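Local coordinates for protein Myo-inositol 2-dehydrogenase (Lactobacillus plantarum WCFS1, PDB 3CEA) that probably catalyses the NAD-dependent oxidation of myo-inositol at its 2-position, the first step in breaking down this sugar alcohol, at residues Ala39-Leu42 with Gln46-Trp49. Sequence-based numbering, arbitrary orientation.
Sequences ACAL and QLEW. With NAD (nicotinamide-adenine-dinucleotide), chain E.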
loop_
_atom_site.group_PDB
_atom_site.type_symbol
_atom_site.label_atom_id
_atom_site.label_comp_id
_atom_site.label_asym_id
_atom_site.label_seq_id
_atom_site.Cartn_x
_atom_site.Cartn_y
_atom_site.Cartn_z
ATOM N N ALA A 39 28.806 -25.813 -22.860
ATOM C CA ALA A 39 28.814 -24.417 -22.433
ATOM C C ALA A 39 30.124 -23.737 -22.811
ATOM O O ALA A 39 31.190 -24.360 -22.785
ATOM C CB ALA A 39 28.572 -24.315 -20.934
ATOM N N CYS A 40 30.035 -22.458 -23.161
ATOM C CA CYS A 40 31.210 -21.676 -23.529
ATOM C C CYS A 40 31.304 -20.385 -22.720
ATOM O O CYS A 40 30.362 -19.593 -22.683
ATOM C CB CYS A 40 31.206 -21.373 -25.028
ATOM S SG CYS A 40 32.690 -20.530 -25.617
ATOM N N ALA A 41 32.450 -20.196 -22.069
ATOM C CA ALA A 41 32.754 -18.977 -21.319
ATOM C C ALA A 41 34.262 -18.729 -21.310
ATOM O O ALA A 41 35.046 -19.639 -21.582
ATOM C CB ALA A 41 32.218 -19.072 -19.895
ATOM N N LEU A 42 34.661 -17.495 -21.010
ATOM C CA LEU A 42 36.077 -17.155 -20.871
ATOM C C LEU A 42 36.551 -17.326 -19.425
ATOM O O LEU A 42 37.754 -17.281 -19.148
ATOM C CB LEU A 42 36.352 -15.727 -21.364
ATOM C CG LEU A 42 36.091 -15.386 -22.837
ATOM C CD1 LEU A 42 36.374 -13.911 -23.097
ATOM C CD2 LEU A 42 36.906 -16.261 -23.789
ATOM N N GLN A 46 33.498 -20.660 -13.960
ATOM C CA GLN A 46 32.116 -20.756 -14.426
ATOM C C GLN A 46 31.886 -22.042 -15.219
ATOM O O GLN A 46 30.823 -22.659 -15.120
ATOM C CB GLN A 46 31.745 -19.537 -15.271
ATOM C CG GLN A 46 31.616 -18.242 -14.478
ATOM C CD GLN A 46 31.351 -17.034 -15.357
ATOM O OE1 GLN A 46 31.145 -17.162 -16.564
ATOM N NE2 GLN A 46 31.358 -15.851 -14.754
ATOM N N LEU A 47 32.890 -22.438 -15.999
ATOM C CA LEU A 47 32.825 -23.665 -16.791
ATOM C C LEU A 47 32.907 -24.909 -15.907
ATOM O O LEU A 47 32.222 -25.903 -16.167
ATOM C CB LEU A 47 33.925 -23.683 -17.858
ATOM C CG LEU A 47 33.846 -22.640 -18.979
ATOM C CD1 LEU A 47 35.150 -22.599 -19.765
ATOM C CD2 LEU A 47 32.662 -22.901 -19.905
ATOM N N GLU A 48 33.741 -24.846 -14.869
ATOM C CA GLU A 48 33.836 -25.916 -13.874
ATOM C C GLU A 48 32.517 -26.084 -13.130
ATOM O O GLU A 48 32.098 -27.208 -12.846
ATOM C CB GLU A 48 34.959 -25.634 -12.875
ATOM C CG GLU A 48 36.361 -25.871 -13.420
ATOM C CD GLU A 48 37.446 -25.543 -12.410
ATOM O OE1 GLU A 48 37.282 -24.568 -11.640
ATOM O OE2 GLU A 48 38.471 -26.258 -12.389
ATOM N N TRP A 49 31.877 -24.957 -12.822
ATOM C CA TRP A 49 30.560 -24.932 -12.189
ATOM C C TRP A 49 29.503 -25.616 -13.061
ATOM O O TRP A 49 28.658 -26.354 -12.553
ATOM C CB TRP A 49 30.150 -23.488 -11.871
ATOM C CG TRP A 49 28.709 -23.328 -11.467
ATOM C CD1 TRP A 49 28.154 -23.643 -10.258
ATOM C CD2 TRP A 49 27.643 -22.813 -12.274
ATOM N NE1 TRP A 49 26.811 -23.358 -10.264
ATOM C CE2 TRP A 49 26.470 -22.848 -11.489
ATOM C CE3 TRP A 49 27.565 -22.328 -13.587
ATOM C CZ2 TRP A 49 25.230 -22.413 -11.970
ATOM C CZ3 TRP A 49 26.328 -21.895 -14.066
ATOM C CH2 TRP A 49 25.180 -21.941 -13.257
HETATM P PA NAD E . 28.381 -10.922 -17.825
HETATM O O1A NAD E . 27.949 -11.080 -16.418
HETATM O O2A NAD E . 29.578 -10.059 -17.940
HETATM O O5B NAD E . 28.636 -12.377 -18.465
HETATM C C5B NAD E . 29.262 -12.517 -19.724
HETATM C C4B NAD E . 29.692 -13.968 -19.928
HETATM O O4B NAD E . 30.046 -14.198 -21.281
HETATM C C3B NAD E . 30.903 -14.331 -19.084
HETATM O O3B NAD E . 30.635 -15.563 -18.461
HETATM C C2B NAD E . 32.043 -14.474 -20.074
HETATM O O2B NAD E . 32.942 -15.501 -19.719
HETATM C C1B NAD E . 31.328 -14.791 -21.378
HETATM N N9A NAD E . 32.060 -14.261 -22.544
HETATM C C8A NAD E . 32.495 -12.972 -22.734
HETATM N N7A NAD E . 33.117 -12.892 -23.932
HETATM C C5A NAD E . 33.091 -14.115 -24.508
HETATM C C6A NAD E . 33.583 -14.586 -25.720
HETATM N N6A NAD E . 33.989 -13.720 -26.642
HETATM N N1A NAD E . 33.404 -15.917 -26.053
HETATM C C2A NAD E . 32.742 -16.773 -25.187
HETATM N N3A NAD E . 32.256 -16.297 -23.982
HETATM C C4A NAD E . 32.428 -14.989 -23.648
HETATM O O3 NAD E . 27.184 -10.311 -18.714
HETATM P PN NAD E . 25.636 -10.615 -18.383
HETATM O O1N NAD E . 25.487 -12.043 -18.010
HETATM O O2N NAD E . 25.166 -9.547 -17.480
HETATM O O5D NAD E . 24.881 -10.372 -19.781
HETATM C C5D NAD E . 25.310 -10.925 -21.003
HETATM C C4D NAD E . 24.335 -10.474 -22.086
HETATM O O4D NAD E . 23.003 -10.572 -21.614
HETATM C C3D NAD E . 24.572 -9.029 -22.497
HETATM O O3D NAD E . 24.638 -8.957 -23.903
HETATM C C2D NAD E . 23.363 -8.276 -21.975
HETATM O O2D NAD E . 22.932 -7.281 -22.871
HETATM C C1D NAD E . 22.303 -9.355 -21.798
HETATM N N1N NAD E . 21.417 -9.069 -20.651
HETATM C C2N NAD E . 20.058 -9.097 -20.843
HETATM C C3N NAD E . 19.187 -8.829 -19.782
HETATM C C7N NAD E . 17.705 -9.025 -19.931
HETATM O O7N NAD E . 16.849 -8.350 -19.039
HETATM N N7N NAD E . 17.229 -9.822 -20.892
HETATM C C4N NAD E . 19.710 -8.532 -18.525
HETATM C C5N NAD E . 21.091 -8.505 -18.339
HETATM C C6N NAD E . 21.936 -8.777 -19.414
#
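The amide oxygen OE1 of Q46 accepts a short hydrogen bond from the adenosine ribose of NAD, with O3B 2.5 Å away, and has CB of A41 alongside. CG lies beside the backbone N (chi1 -70°) and the chain runs extended beyond it, which carries the amide from the helix across to the sugar. The neighbouring hydroxyl is held by main chain instead: N of L42 donates to O2B over 2.9 Å, with an N-H...O angle of 152°. The two ribose hydroxyls are thus gripped one from each segment. This is the strand-turn-helix of a Rossmann fold, in which strand 34-40 leads into helix 44-52 within a beta-alpha-beta unit and the adenosine half of the dinucleotide sits at the turn. Q46 also touches L16, in the loop of the probable GxGxxG motif.

Van der Waals packing of the helix against the strand end rests on L47. Its CD2 has CB of A41 as apolar partner at 3.9 Å, with CB of A39 farther off at 4.4 Å. Both methyls also lie against main-chain atoms, CD2 on N of A41 and O of A39, CD1 on O of A41, without hydrogen bonding. On the adenine side, L42 lays its branched end over the base, CD1 being 3.5 Å from N7A. SG of C40 meets the base beside C2A, 3.8 Å away.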